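Side-chain contacts in fructose-2,6-bisphosphatase TIGAR B (Danio rerio, PDB 3E9D), which probably hydrolyses fructose 2,6-bisphosphate to fructose 6-phosphate and phosphate by way of a phosphohistidine intermediate, and so restrains glycolysis: residues G43-D48 with T218-F223; R90-A95 with H183-R188; S138-M143 with L234-I239; H193-L198 with Q210-C215. All coordinates share one frame; numbering follows the deposited sequence.

Contact 1: residues G43-D48 with T218-F223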
loop_
_atom_site.group_PDB
_atom_site.type_symbol
_atom_site.label_atom_id
_atom_site.label_comp_id
_atom_site.label_asym_id
_atom_site.label_seq_id
_atom_site.Cartn_x
_atom_site.Cartn_y
_atom_site.Cartn_z
ATOM N N GLY A 43 -12.593 -4.818 6.205
ATOM C CA GLY A 43 -12.281 -5.425 7.511
ATOM C C GLY A 43 -12.857 -6.827 7.657
ATOM O O GLY A 43 -12.174 -7.752 8.131
ATOM N N ARG A 44 -14.122 -6.980 7.263
ATOM C CA ARG A 44 -14.757 -8.307 7.167
ATOM C C ARG A 44 -14.009 -9.260 6.206
ATOM O O ARG A 44 -13.830 -10.424 6.497
ATOM C CB ARG A 44 -16.204 -8.157 6.714
ATOM C CG ARG A 44 -17.099 -7.548 7.784
ATOM C CD ARG A 44 -18.587 -7.739 7.437
ATOM N NE ARG A 44 -18.958 -7.001 6.224
ATOM C CZ ARG A 44 -19.318 -5.724 6.195
ATOM N NH1 ARG A 44 -19.364 -4.994 7.306
ATOM N NH2 ARG A 44 -19.655 -5.180 5.039
ATOM N N TYR A 45 -13.566 -8.743 5.066
ATOM C CA TYR A 45 -12.837 -9.566 4.096
ATOM C C TYR A 45 -11.514 -10.104 4.668
ATOM O O TYR A 45 -11.171 -11.264 4.451
ATOM C CB TYR A 45 -12.634 -8.779 2.809
ATOM C CG TYR A 45 -11.937 -9.534 1.698
ATOM C CD1 TYR A 45 -12.635 -10.456 0.916
ATOM C CD2 TYR A 45 -10.582 -9.290 1.402
ATOM C CE1 TYR A 45 -11.997 -11.158 -0.098
ATOM C CE2 TYR A 45 -9.936 -9.980 0.383
ATOM C CZ TYR A 45 -10.653 -10.909 -0.360
ATOM O OH TYR A 45 -10.038 -11.572 -1.387
ATOM N N LEU A 46 -10.825 -9.277 5.455
ATOM C CA LEU A 46 -9.516 -9.623 6.000
ATOM C C LEU A 46 -9.567 -10.171 7.434
ATOM O O LEU A 46 -8.522 -10.337 8.061
ATOM C CB LEU A 46 -8.606 -8.381 5.962
ATOM C CG LEU A 46 -8.363 -7.717 4.600
ATOM C CD1 LEU A 46 -7.684 -6.328 4.782
ATOM C CD2 LEU A 46 -7.577 -8.677 3.667
ATOM N N LYS A 47 -10.775 -10.475 7.932
ATOM C CA LYS A 47 -10.999 -10.740 9.361
ATOM C C LYS A 47 -10.289 -11.968 9.901
ATOM O O LYS A 47 -10.002 -12.025 11.099
ATOM C CB LYS A 47 -12.502 -10.801 9.701
ATOM C CG LYS A 47 -13.234 -12.074 9.267
ATOM C CD LYS A 47 -14.686 -12.014 9.772
ATOM C CE LYS A 47 -15.575 -13.180 9.355
ATOM N NZ LYS A 47 -14.925 -14.278 8.624
ATOM N N ASP A 48 -10.017 -12.939 9.024
ATOM C CA ASP A 48 -9.400 -14.200 9.435
ATOM C C ASP A 48 -7.880 -14.202 9.278
ATOM O O ASP A 48 -7.237 -15.246 9.456
ATOM C CB ASP A 48 -9.997 -15.393 8.661
ATOM C CG ASP A 48 -11.515 -15.507 8.836
ATOM O OD1 ASP A 48 -11.981 -15.653 9.986
ATOM O OD2 ASP A 48 -12.243 -15.427 7.823
ATOM N N THR A 218 -10.226 1.426 -0.667
ATOM C CA THR A 218 -10.118 0.099 -0.023
ATOM C C THR A 218 -9.700 -1.060 -0.952
ATOM O O THR A 218 -9.849 -2.227 -0.589
ATOM C CB THR A 218 -11.362 -0.298 0.860
ATOM O OG1 THR A 218 -12.482 -0.651 0.030
ATOM C CG2 THR A 218 -11.742 0.842 1.790
ATOM N N GLY A 219 -9.154 -0.732 -2.123
ATOM C CA GLY A 219 -8.591 -1.756 -3.013
ATOM C C GLY A 219 -7.401 -2.377 -2.304
ATOM O O GLY A 219 -6.662 -1.677 -1.580
ATOM N N ILE A 220 -7.232 -3.689 -2.488
ATOM C CA ILE A 220 -6.288 -4.467 -1.695
ATOM C C ILE A 220 -5.249 -5.135 -2.598
ATOM O O ILE A 220 -5.620 -5.809 -3.577
ATOM C CB ILE A 220 -7.019 -5.575 -0.855
ATOM C CG1 ILE A 220 -8.162 -4.971 -0.016
ATOM C CG2 ILE A 220 -6.017 -6.298 0.031
ATOM C CD1 ILE A 220 -9.038 -6.009 0.692
ATOM N N SER A 221 -3.963 -4.927 -2.283
ATOM C CA SER A 221 -2.860 -5.592 -2.985
ATOM C C SER A 221 -2.023 -6.419 -2.020
ATOM O O SER A 221 -2.028 -6.162 -0.811
ATOM C CB SER A 221 -1.938 -4.566 -3.691
ATOM O OG SER A 221 -2.710 -3.663 -4.480
ATOM N N ARG A 222 -1.271 -7.383 -2.550
ATOM C CA ARG A 222 -0.459 -8.254 -1.701
ATOM C C ARG A 222 0.847 -8.633 -2.383
ATOM O O ARG A 222 0.829 -9.069 -3.540
ATOM C CB ARG A 222 -1.221 -9.538 -1.316
ATOM C CG ARG A 222 -0.463 -10.403 -0.240
ATOM C CD ARG A 222 -1.105 -11.774 0.076
ATOM N NE ARG A 222 -2.430 -11.768 0.756
ATOM C CZ ARG A 222 -2.853 -10.771 1.490
ATOM N NH1 ARG A 222 -2.036 -9.757 1.611
ATOM N NH2 ARG A 222 -4.046 -10.763 2.092
ATOM N N PHE A 223 1.956 -8.457 -1.654
ATOM C CA PHE A 223 3.274 -8.909 -2.072
ATOM C C PHE A 223 3.851 -9.766 -0.948
ATOM O O PHE A 223 3.557 -9.532 0.227
ATOM C CB PHE A 223 4.238 -7.724 -2.331
ATOM C CG PHE A 223 3.881 -6.898 -3.543
ATOM C CD1 PHE A 223 4.546 -7.097 -4.750
ATOM C CD2 PHE A 223 2.884 -5.918 -3.474
ATOM C CE1 PHE A 223 4.213 -6.346 -5.893
ATOM C CE2 PHE A 223 2.550 -5.149 -4.605
ATOM C CZ PHE A 223 3.225 -5.374 -5.822
#
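Tyr45 and Leu46, at the C-terminal end of helix 33-45, meet Ile220 at the start of strand 220-230, a helix-on-sheet contact within the α/β fold of the histidine phosphatases. Apolar packing does most of the work. Ile220 sends its CG1 branch toward the helix end, and its terminal CD1 lies 3.7 Å from CD2 of Tyr45, meeting the ring obliquely. Tyr45 holds CG anti to its own nitrogen (chi1 -178°), which turns the phenol toward the strand. The same methyl of Ile220 is 4.3 Å from Leu46 CD2, so one isoleucine tip is shared by two neighbouring residues of the helix end. Beyond them Ile220 also rests on Thr7 of the adjacent strand 2-10 and on Phe243 of strand 233-246.

The polar ends of Tyr45 and Arg222 find their partners elsewhere. The Tyr45 hydroxyl is hydrogen-bonded to Arg246, and NH2 of the buried Arg222 to the carbonyl oxygen of Ala167. Apart from this packing, on the loop that follows the helix, Lys47 NZ forms a salt bridge with Asp48 OD2 at 3.0 Å, reaching the oxygen from its syn side but 26° out of the carboxylate plane. The guanidinium of Arg222 comes to the leucine edge on: its NH2 lies 4.4 Å from Leu46 CD2, with that methyl near the plane of the group.

Contact 2: residues R90-A95 with H183-R188. With PO4 (phosphate ion), chain C.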
loop_
_atom_site.group_PDB
_atom_site.type_symbol
_atom_site.label_atom_id
_atom_site.label_comp_id
_atom_site.label_asym_id
_atom_site.label_seq_id
_atom_site.Cartn_x
_atom_site.Cartn_y
_atom_site.Cartn_z
ATOM N N ARG A 90 0.969 11.559 -1.979
ATOM C CA ARG A 90 1.690 12.530 -2.773
ATOM C C ARG A 90 1.187 13.953 -2.511
ATOM O O ARG A 90 -0.028 14.210 -2.497
ATOM C CB ARG A 90 1.543 12.191 -4.256
ATOM C CG ARG A 90 2.261 13.167 -5.167
ATOM C CD ARG A 90 2.324 12.614 -6.592
ATOM N NE ARG A 90 3.143 13.500 -7.404
ATOM C CZ ARG A 90 3.275 13.406 -8.718
ATOM N NH1 ARG A 90 2.644 12.438 -9.394
ATOM N NH2 ARG A 90 4.045 14.283 -9.349
ATOM N N GLY A 91 2.121 14.880 -2.295
ATOM C CA GLY A 91 1.747 16.283 -2.103
ATOM C C GLY A 91 1.357 16.928 -3.420
ATOM O O GLY A 91 2.044 16.752 -4.427
ATOM N N PHE A 92 0.262 17.690 -3.412
ATOM C CA PHE A 92 -0.196 18.381 -4.628
ATOM C C PHE A 92 -0.133 19.904 -4.531
ATOM O O PHE A 92 -0.589 20.582 -5.436
ATOM C CB PHE A 92 -1.614 17.910 -5.032
ATOM C CG PHE A 92 -1.656 16.457 -5.439
ATOM C CD1 PHE A 92 -1.091 16.048 -6.640
ATOM C CD2 PHE A 92 -2.197 15.500 -4.594
ATOM C CE1 PHE A 92 -1.091 14.702 -7.002
ATOM C CE2 PHE A 92 -2.205 14.140 -4.958
ATOM C CZ PHE A 92 -1.658 13.750 -6.147
ATOM N N GLY A 93 0.418 20.434 -3.433
ATOM C CA GLY A 93 0.708 21.874 -3.331
ATOM C C GLY A 93 -0.532 22.702 -3.604
ATOM O O GLY A 93 -1.615 22.414 -3.062
ATOM N N VAL A 94 -0.400 23.694 -4.472
ATOM C CA VAL A 94 -1.524 24.616 -4.733
ATOM C C VAL A 94 -2.716 23.955 -5.464
ATOM O O VAL A 94 -3.805 24.518 -5.488
ATOM C CB VAL A 94 -1.081 25.888 -5.502
ATOM C CG1 VAL A 94 -0.114 26.722 -4.653
ATOM C CG2 VAL A 94 -0.474 25.525 -6.886
ATOM N N ALA A 95 -2.508 22.767 -6.032
ATOM C CA ALA A 95 -3.572 22.037 -6.734
ATOM C C ALA A 95 -4.515 21.302 -5.780
ATOM O O ALA A 95 -5.607 20.880 -6.170
ATOM C CB ALA A 95 -2.970 21.075 -7.740
ATOM N N HIS A 183 -2.525 5.599 0.450
ATOM C CA HIS A 183 -3.228 6.494 -0.444
ATOM C C HIS A 183 -2.963 6.126 -1.910
ATOM O O HIS A 183 -1.938 5.517 -2.217
ATOM C CB HIS A 183 -2.775 7.922 -0.159
ATOM C CG HIS A 183 -2.968 8.322 1.266
ATOM N ND1 HIS A 183 -4.123 8.918 1.714
ATOM C CD2 HIS A 183 -2.171 8.171 2.351
ATOM C CE1 HIS A 183 -4.028 9.128 3.015
ATOM N NE2 HIS A 183 -2.851 8.686 3.424
ATOM N N GLY A 184 -3.880 6.522 -2.792
ATOM C CA GLY A 184 -3.905 6.040 -4.160
ATOM C C GLY A 184 -2.662 6.353 -4.968
ATOM O O GLY A 184 -2.069 5.455 -5.556
ATOM N N ALA A 185 -2.269 7.621 -5.006
ATOM C CA ALA A 185 -1.105 8.006 -5.795
ATOM C C ALA A 185 0.159 7.380 -5.218
ATOM O O ALA A 185 0.959 6.803 -5.956
ATOM C CB ALA A 185 -0.981 9.519 -5.917
ATOM N N PHE A 186 0.315 7.459 -3.893
ATOM C CA PHE A 186 1.458 6.806 -3.229
ATOM C C PHE A 186 1.560 5.298 -3.521
ATOM O O PHE A 186 2.648 4.786 -3.847
ATOM C CB PHE A 186 1.383 7.014 -1.718
ATOM C CG PHE A 186 2.552 6.441 -0.980
ATOM C CD1 PHE A 186 3.705 7.200 -0.789
ATOM C CD2 PHE A 186 2.500 5.136 -0.462
ATOM C CE1 PHE A 186 4.804 6.671 -0.083
ATOM C CE2 PHE A 186 3.590 4.603 0.224
ATOM C CZ PHE A 186 4.743 5.375 0.420
ATOM N N ILE A 187 0.438 4.588 -3.389
ATOM C CA ILE A 187 0.410 3.154 -3.620
ATOM C C ILE A 187 0.739 2.828 -5.074
ATOM O O ILE A 187 1.471 1.880 -5.342
ATOM C CB ILE A 187 -0.969 2.502 -3.182
ATOM C CG1 ILE A 187 -1.088 2.470 -1.642
ATOM C CG2 ILE A 187 -1.123 1.106 -3.757
ATOM C CD1 ILE A 187 -2.557 2.321 -1.120
ATOM N N ARG A 188 0.199 3.615 -6.006
ATOM C CA ARG A 188 0.458 3.381 -7.419
ATOM C C ARG A 188 1.939 3.504 -7.715
ATOM O O ARG A 188 2.519 2.640 -8.381
ATOM C CB ARG A 188 -0.322 4.356 -8.305
ATOM C CG ARG A 188 -0.464 3.832 -9.734
ATOM C CD ARG A 188 -1.460 4.688 -10.522
ATOM N NE ARG A 188 -1.713 4.107 -11.840
ATOM C CZ ARG A 188 -2.382 4.723 -12.814
ATOM N NH1 ARG A 188 -2.855 5.948 -12.614
ATOM N NH2 ARG A 188 -2.568 4.116 -13.987
HETATM P P PO4 C . -6.098 9.680 -1.708
HETATM O O1 PO4 C . -5.616 10.181 -0.370
HETATM O O2 PO4 C . -5.897 8.192 -1.880
HETATM O O3 PO4 C . -7.576 9.947 -1.870
HETATM O O4 PO4 C . -5.390 10.424 -2.820
#
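Ala185, in the first turn of helix 184-197, sets its methyl 4.0 Å from CB of Arg90, while the rim of the Phe92 ring reaches the same methyl edge on with CZ. Through these apolar touches the 90-95 loop meets the helix start, beside the phosphatase active site. Arg90 then runs on extended and away, its NE hydrogen-bonded to the carbonyl oxygen of Glu123.

His183, at the N-cap position of the helix, has its CB 3.6 Å from both O1 and O2 of a bound phosphate, probably from the crystallisation liquor. CG stands anti to the carbonyl carbon (chi1 -56°), which turns the ring's ND1 edge to the anion. ND1 donates to phosphate O1 at 2.9 Å, with a somewhat bent N-H···O angle of 148°. NE2 is hydrogen-bonded to Ser57, and bonds at both nitrogens would fix the ring's rotation. The ring also meets that of His11, the phosphohistidine residue. With an alanine here, phosphate O1 would probably lose its imidazole donor and Ser57 its ring partner.

Gly184 N adds a straighter bond to phosphate O2, 2.8 Å at 174°. Arg10, Asn17 and Arg61 also grip the ion, and Glu89, the inferred proton donor/acceptor, accepts from the nitrogens of Ala185 and Phe186. An imidazole N-H and a helix-end amide converging on one anion are consistent with the inferred role of His183 as transition-state stabiliser.

Contact 3: residues S138-M143 with L234-I239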
loop_
_atom_site.group_PDB
_atom_site.type_symbol
_atom_site.label_atom_id
_atom_site.label_comp_id
_atom_site.label_asym_id
_atom_site.label_seq_id
_atom_site.Cartn_x
_atom_site.Cartn_y
_atom_site.Cartn_z
ATOM N N SER A 138 12.942 1.027 6.506
ATOM C CA SER A 138 12.436 1.008 7.877
ATOM C C SER A 138 11.611 -0.266 8.185
ATOM O O SER A 138 11.763 -0.890 9.251
ATOM C CB SER A 138 11.576 2.268 8.075
ATOM O OG SER A 138 11.025 2.331 9.371
ATOM N N LEU A 139 10.731 -0.629 7.250
ATOM C CA LEU A 139 9.917 -1.835 7.329
ATOM C C LEU A 139 10.767 -3.103 7.493
ATOM O O LEU A 139 10.517 -3.898 8.396
ATOM C CB LEU A 139 9.031 -1.975 6.082
ATOM C CG LEU A 139 8.219 -3.273 5.967
ATOM C CD1 LEU A 139 7.145 -3.287 7.066
ATOM C CD2 LEU A 139 7.598 -3.419 4.566
ATOM N N PHE A 140 11.743 -3.288 6.611
ATOM C CA PHE A 140 12.606 -4.469 6.678
ATOM C C PHE A 140 13.300 -4.566 8.045
ATOM O O PHE A 140 13.360 -5.648 8.648
ATOM C CB PHE A 140 13.689 -4.477 5.578
ATOM C CG PHE A 140 13.159 -4.577 4.157
ATOM C CD1 PHE A 140 11.825 -4.877 3.891
ATOM C CD2 PHE A 140 14.027 -4.385 3.083
ATOM C CE1 PHE A 140 11.361 -4.968 2.575
ATOM C CE2 PHE A 140 13.572 -4.480 1.755
ATOM C CZ PHE A 140 12.236 -4.761 1.506
ATOM N N GLN A 141 13.851 -3.446 8.504
ATOM C CA GLN A 141 14.604 -3.429 9.755
ATOM C C GLN A 141 13.692 -3.792 10.934
ATOM O O GLN A 141 14.054 -4.624 11.772
ATOM C CB GLN A 141 15.293 -2.074 9.967
ATOM C CG GLN A 141 16.060 -1.948 11.300
ATOM C CD GLN A 141 17.213 -2.954 11.434
ATOM O OE1 GLN A 141 17.920 -3.254 10.463
ATOM N NE2 GLN A 141 17.411 -3.474 12.650
ATOM N N ARG A 142 12.502 -3.198 10.963
ATOM C CA ARG A 142 11.526 -3.493 12.013
ATOM C C ARG A 142 11.018 -4.941 11.979
ATOM O O ARG A 142 10.872 -5.555 13.024
ATOM C CB ARG A 142 10.339 -2.513 11.960
ATOM C CG ARG A 142 9.348 -2.690 13.143
ATOM C CD ARG A 142 8.087 -1.855 12.958
ATOM N NE ARG A 142 8.392 -0.423 13.011
ATOM C CZ ARG A 142 8.372 0.311 14.126
ATOM N NH1 ARG A 142 8.055 -0.241 15.293
ATOM N NH2 ARG A 142 8.673 1.600 14.071
ATOM N N MET A 143 10.728 -5.473 10.790
ATOM C CA MET A 143 10.256 -6.862 10.665
ATOM C C MET A 143 11.359 -7.828 11.109
ATOM O O MET A 143 11.100 -8.812 11.813
ATOM C CB MET A 143 9.806 -7.207 9.229
ATOM C CG MET A 143 8.558 -6.437 8.698
ATOM S SD MET A 143 7.071 -6.552 9.764
ATOM C CE MET A 143 7.240 -5.013 10.625
ATOM N N LEU A 234 20.030 -4.994 5.213
ATOM C CA LEU A 234 18.899 -5.817 4.798
ATOM C C LEU A 234 18.493 -5.526 3.361
ATOM O O LEU A 234 18.382 -4.372 2.950
ATOM C CB LEU A 234 17.695 -5.626 5.727
ATOM C CG LEU A 234 17.903 -6.172 7.135
ATOM C CD1 LEU A 234 16.880 -5.577 8.048
ATOM C CD2 LEU A 234 17.856 -7.708 7.152
ATOM N N ARG A 235 18.276 -6.592 2.608
ATOM C CA ARG A 235 17.875 -6.482 1.213
ATOM C C ARG A 235 16.833 -7.541 0.901
ATOM O O ARG A 235 16.912 -8.658 1.407
ATOM C CB ARG A 235 19.094 -6.685 0.302
ATOM C CG ARG A 235 20.015 -5.487 0.266
ATOM C CD ARG A 235 21.447 -5.888 -0.084
ATOM N NE ARG A 235 22.415 -4.864 0.315
ATOM C CZ ARG A 235 22.631 -3.736 -0.357
ATOM N NH1 ARG A 235 21.942 -3.473 -1.468
ATOM N NH2 ARG A 235 23.534 -2.866 0.085
ATOM N N ALA A 236 15.880 -7.177 0.054
ATOM C CA ALA A 236 14.927 -8.124 -0.503
ATOM C C ALA A 236 15.604 -8.922 -1.607
ATOM O O ALA A 236 16.124 -8.352 -2.567
ATOM C CB ALA A 236 13.695 -7.403 -1.050
ATOM N N THR A 237 15.620 -10.236 -1.461
ATOM C CA THR A 237 16.151 -11.098 -2.500
ATOM C C THR A 237 15.025 -11.573 -3.431
ATOM O O THR A 237 15.258 -11.814 -4.613
ATOM C CB THR A 237 16.842 -12.306 -1.914
ATOM O OG1 THR A 237 15.977 -12.906 -0.954
ATOM C CG2 THR A 237 18.168 -11.895 -1.238
ATOM N N ARG A 238 13.817 -11.705 -2.888
ATOM C CA ARG A 238 12.657 -12.077 -3.693
ATOM C C ARG A 238 11.461 -11.216 -3.302
ATOM O O ARG A 238 11.217 -10.995 -2.121
ATOM C CB ARG A 238 12.333 -13.549 -3.506
ATOM C CG ARG A 238 11.144 -14.041 -4.343
ATOM C CD ARG A 238 11.033 -15.553 -4.238
ATOM N NE ARG A 238 12.296 -16.173 -4.636
ATOM C CZ ARG A 238 12.641 -17.430 -4.377
ATOM N NH1 ARG A 238 11.813 -18.234 -3.718
ATOM N NH2 ARG A 238 13.817 -17.886 -4.793
ATOM N N ILE A 239 10.763 -10.698 -4.311
ATOM C CA ILE A 239 9.490 -10.009 -4.137
ATOM C C ILE A 239 8.493 -10.722 -5.061
ATOM O O ILE A 239 8.727 -10.844 -6.275
ATOM C CB ILE A 239 9.612 -8.501 -4.477
ATOM C CG1 ILE A 239 10.720 -7.856 -3.615
ATOM C CG2 ILE A 239 8.256 -7.790 -4.302
ATOM C CD1 ILE A 239 11.108 -6.449 -4.025
#
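Phe140 and Leu234 form the centre of this contact, their CB atoms 4.2 Å apart where helix 125-146 passes over the start of strand 233-246. Leu234 CD1 turns away from the ring to the helix backbone, 3.6 Å from Phe140 O. Farther along the strand the ring's outer end takes over: Phe140 CZ packs on the Ala236 methyl at 4.0 Å, CE2 lies obliquely to the nitrogen of Ala236, and the carbonyl oxygen of Leu234 sits at the ring edge. With CG of Phe140 anti to its carbonyl carbon (chi1 -65°), its side chain reaches from Leu234 to Ala236.

Gln141 flanks the leucine. Its side chain crosses that of Leu234 at about a right angle and bends at chi2 (62°), bringing OE1 to 3.5 Å from Leu234 CD1. NE2 of the amide is hydrogen-bonded to Glu145, one helical turn on.

Farther out, Phe4 of strand 2-10 touches Phe140, and Arg229 of strand 220-230 touches both Gln141 and Leu234. After Ala236 the strand turns a corner through a classic beta bulge, in which Thr237 and Arg238 both face Thr226. The axes of the short segments 138-143 and 234-236 pass 8.7 Å apart at 110°, a helix lying steeply across the part of strand 233-246 before the corner, at the edge of the mixed sheet of the α/β histidine phosphatase fold.

Contact 4: residues H193-L198 with Q210-C215. With K (potassium ion), chain E.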
loop_
_atom_site.group_PDB
_atom_site.type_symbol
_atom_site.label_atom_id
_atom_site.label_comp_id
_atom_site.label_asym_id
_atom_site.label_seq_id
_atom_site.Cartn_x
_atom_site.Cartn_y
_atom_site.Cartn_z
ATOM N N HIS A 193 7.382 0.819 -8.313
ATOM C CA HIS A 193 8.741 0.644 -7.791
ATOM C C HIS A 193 9.053 -0.847 -7.519
ATOM O O HIS A 193 10.062 -1.376 -7.973
ATOM C CB HIS A 193 8.984 1.456 -6.518
ATOM C CG HIS A 193 10.320 1.175 -5.895
ATOM N ND1 HIS A 193 11.510 1.499 -6.519
ATOM C CD2 HIS A 193 10.659 0.572 -4.729
ATOM C CE1 HIS A 193 12.521 1.110 -5.757
ATOM N NE2 HIS A 193 12.031 0.560 -4.661
ATOM N N LEU A 194 8.157 -1.511 -6.799
ATOM C CA LEU A 194 8.294 -2.940 -6.503
ATOM C C LEU A 194 8.401 -3.798 -7.764
ATOM O O LEU A 194 9.286 -4.652 -7.865
ATOM C CB LEU A 194 7.120 -3.409 -5.650
ATOM C CG LEU A 194 7.049 -2.910 -4.193
ATOM C CD1 LEU A 194 5.848 -3.518 -3.504
ATOM C CD2 LEU A 194 8.330 -3.188 -3.380
ATOM N N VAL A 195 7.537 -3.529 -8.744
ATOM C CA VAL A 195 7.425 -4.386 -9.925
ATOM C C VAL A 195 8.502 -4.098 -10.974
ATOM O O VAL A 195 9.142 -5.016 -11.496
ATOM C CB VAL A 195 6.014 -4.266 -10.542
ATOM C CG1 VAL A 195 5.952 -4.966 -11.893
ATOM C CG2 VAL A 195 4.978 -4.867 -9.563
ATOM N N GLU A 196 8.711 -2.823 -11.272
ATOM C CA GLU A 196 9.603 -2.409 -12.340
ATOM C C GLU A 196 11.054 -2.170 -11.865
ATOM O O GLU A 196 12.007 -2.709 -12.451
ATOM C CB GLU A 196 9.016 -1.172 -13.025
ATOM C CG GLU A 196 9.360 -1.038 -14.474
ATOM C CD GLU A 196 8.551 0.049 -15.167
ATOM O OE1 GLU A 196 8.177 -0.160 -16.353
ATOM O OE2 GLU A 196 8.301 1.100 -14.535
ATOM N N ASP A 197 11.228 -1.403 -10.789
ATOM C CA ASP A 197 12.577 -1.041 -10.328
ATOM C C ASP A 197 13.299 -2.192 -9.667
ATOM O O ASP A 197 14.511 -2.270 -9.733
ATOM C CB ASP A 197 12.539 0.145 -9.357
ATOM C CG ASP A 197 12.015 1.417 -10.006
ATOM O OD1 ASP A 197 12.020 1.514 -11.258
ATOM O OD2 ASP A 197 11.585 2.316 -9.257
ATOM N N LEU A 198 12.565 -3.078 -9.013
ATOM C CA LEU A 198 13.196 -4.171 -8.265
ATOM C C LEU A 198 13.040 -5.508 -8.992
ATOM O O LEU A 198 12.214 -5.620 -9.905
ATOM C CB LEU A 198 12.610 -4.246 -6.846
ATOM C CG LEU A 198 12.723 -2.936 -6.030
ATOM C CD1 LEU A 198 12.202 -3.120 -4.604
ATOM C CD2 LEU A 198 14.168 -2.387 -5.999
ATOM N N GLN A 210 -3.585 -4.240 -15.329
ATOM C CA GLN A 210 -4.117 -4.357 -13.978
ATOM C C GLN A 210 -3.060 -3.998 -12.936
ATOM O O GLN A 210 -3.332 -3.218 -12.016
ATOM C CB GLN A 210 -4.696 -5.758 -13.717
ATOM C CG GLN A 210 -5.205 -5.987 -12.285
ATOM C CD GLN A 210 -6.389 -5.097 -11.941
ATOM O OE1 GLN A 210 -7.048 -4.568 -12.833
ATOM N NE2 GLN A 210 -6.649 -4.910 -10.645
ATOM N N VAL A 211 -1.869 -4.584 -13.064
ATOM C CA VAL A 211 -0.763 -4.313 -12.120
ATOM C C VAL A 211 -0.561 -2.810 -11.920
ATOM O O VAL A 211 -0.388 -2.347 -10.796
ATOM C CB VAL A 211 0.570 -4.947 -12.600
ATOM C CG1 VAL A 211 1.705 -4.564 -11.670
ATOM C CG2 VAL A 211 0.429 -6.459 -12.677
ATOM N N PHE A 212 -0.581 -2.057 -13.013
ATOM C CA PHE A 212 -0.262 -0.639 -12.969
ATOM C C PHE A 212 -1.491 0.300 -12.901
ATOM O O PHE A 212 -1.347 1.517 -13.035
ATOM C CB PHE A 212 0.630 -0.271 -14.166
ATOM C CG PHE A 212 1.970 -0.977 -14.167
ATOM C CD1 PHE A 212 2.823 -0.893 -13.060
ATOM C CD2 PHE A 212 2.379 -1.720 -15.269
ATOM C CE1 PHE A 212 4.077 -1.540 -13.048
ATOM C CE2 PHE A 212 3.629 -2.386 -15.265
ATOM C CZ PHE A 212 4.482 -2.283 -14.163
ATOM N N SER A 213 -2.679 -0.261 -12.668
ATOM C CA SER A 213 -3.924 0.528 -12.617
ATOM C C SER A 213 -4.039 1.379 -11.336
ATOM O O SER A 213 -3.332 1.121 -10.350
ATOM C CB SER A 213 -5.143 -0.404 -12.774
ATOM O OG SER A 213 -5.227 -1.291 -11.674
ATOM N N PRO A 214 -4.906 2.423 -11.350
ATOM C CA PRO A 214 -5.105 3.187 -10.112
ATOM C C PRO A 214 -5.875 2.338 -9.079
ATOM O O PRO A 214 -6.720 1.523 -9.469
ATOM C CB PRO A 214 -5.919 4.410 -10.555
ATOM C CG PRO A 214 -6.546 4.049 -11.884
ATOM C CD PRO A 214 -5.774 2.872 -12.465
ATOM N N CYS A 215 -5.549 2.471 -7.797
ATOM C CA CYS A 215 -6.193 1.661 -6.757
ATOM C C CYS A 215 -7.526 2.265 -6.324
ATOM O O CYS A 215 -7.589 3.468 -6.027
ATOM C CB CYS A 215 -5.297 1.512 -5.530
ATOM S SG CYS A 215 -5.963 0.270 -4.342
HETATM K K K E . 11.493 -5.863 -12.450
HETATM O O HOH W 1 8.720 -7.435 -12.701
#
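The Phe212 ring is met obliquely by Val195, whose CG1 lies 3.8 Å from its CZ, while Val211 CG1, from the residue just before, lies over one face, offset toward the rim. Arg192 adds a cation-pi interaction with the same ring. The other flat group, the His193 imidazole, is engaged at its edge: ND1 donates to Asp197 OD2 at 2.9 Å and 163°, nearly in the ring plane and onto the anti lone pair of that oxygen. OD2 also forms a salt bridge with Lys129, so this oxygen has two partners.

Val195 divides its branches between two partners. CG1, anti to the backbone nitrogen (chi1 171°), goes to the phenylalanine, while CG2 meets CG1 of Val211 tip to tip at 3.9 Å. Across the contact the chain leaves helix 208-211, and Gln210 O accepts from both the nitrogen and the hydroxyl of Ser213, with Ser213 OG to Gln210 O at 2.7 Å.

The backbone of the first segment has a second task. Helix 184-197 ends in a wider pi-type turn, and carbonyl oxygens there point at a potassium ion: Val195 O and Leu198 O each bind at 2.7 Å, Glu196 O and a water at a longer 3.2 Å.

Leu202 of the connecting loop touches both valines. Phe223 of strand 220-230 packs against Leu194 and Val195, helix 125-146 borders His193 through Lys129 and Phe132, and Leu198 leans on Ile239 of strand 233-246.

In the fold
From the N terminus, segments 43-48, 90-95 and 138-143 each open a loop before any closes. Contact 2 closes first, at 183-188, nested inside contact 1 and crossing contact 3. Contact 4 follows on the same helix, nested inside contacts 1 and 3. Contact 1 then closes on strand 220-230 and contact 3, which it crosses, on the neighbouring strand 233-246. Phe223 touches Ile239 of contact 3 and Leu194 and Val195 of contact 4, and Arg188 NE probably hydrogen-bonds Phe212 O, linking contacts 2 and 4. Contacts 1 and 3 join helices 33-45 and 125-146 to the sheet, contact 2 loop 90-95 to helix 184-197 at the phosphate, and contact 4 that helix to the end of helix 208-211.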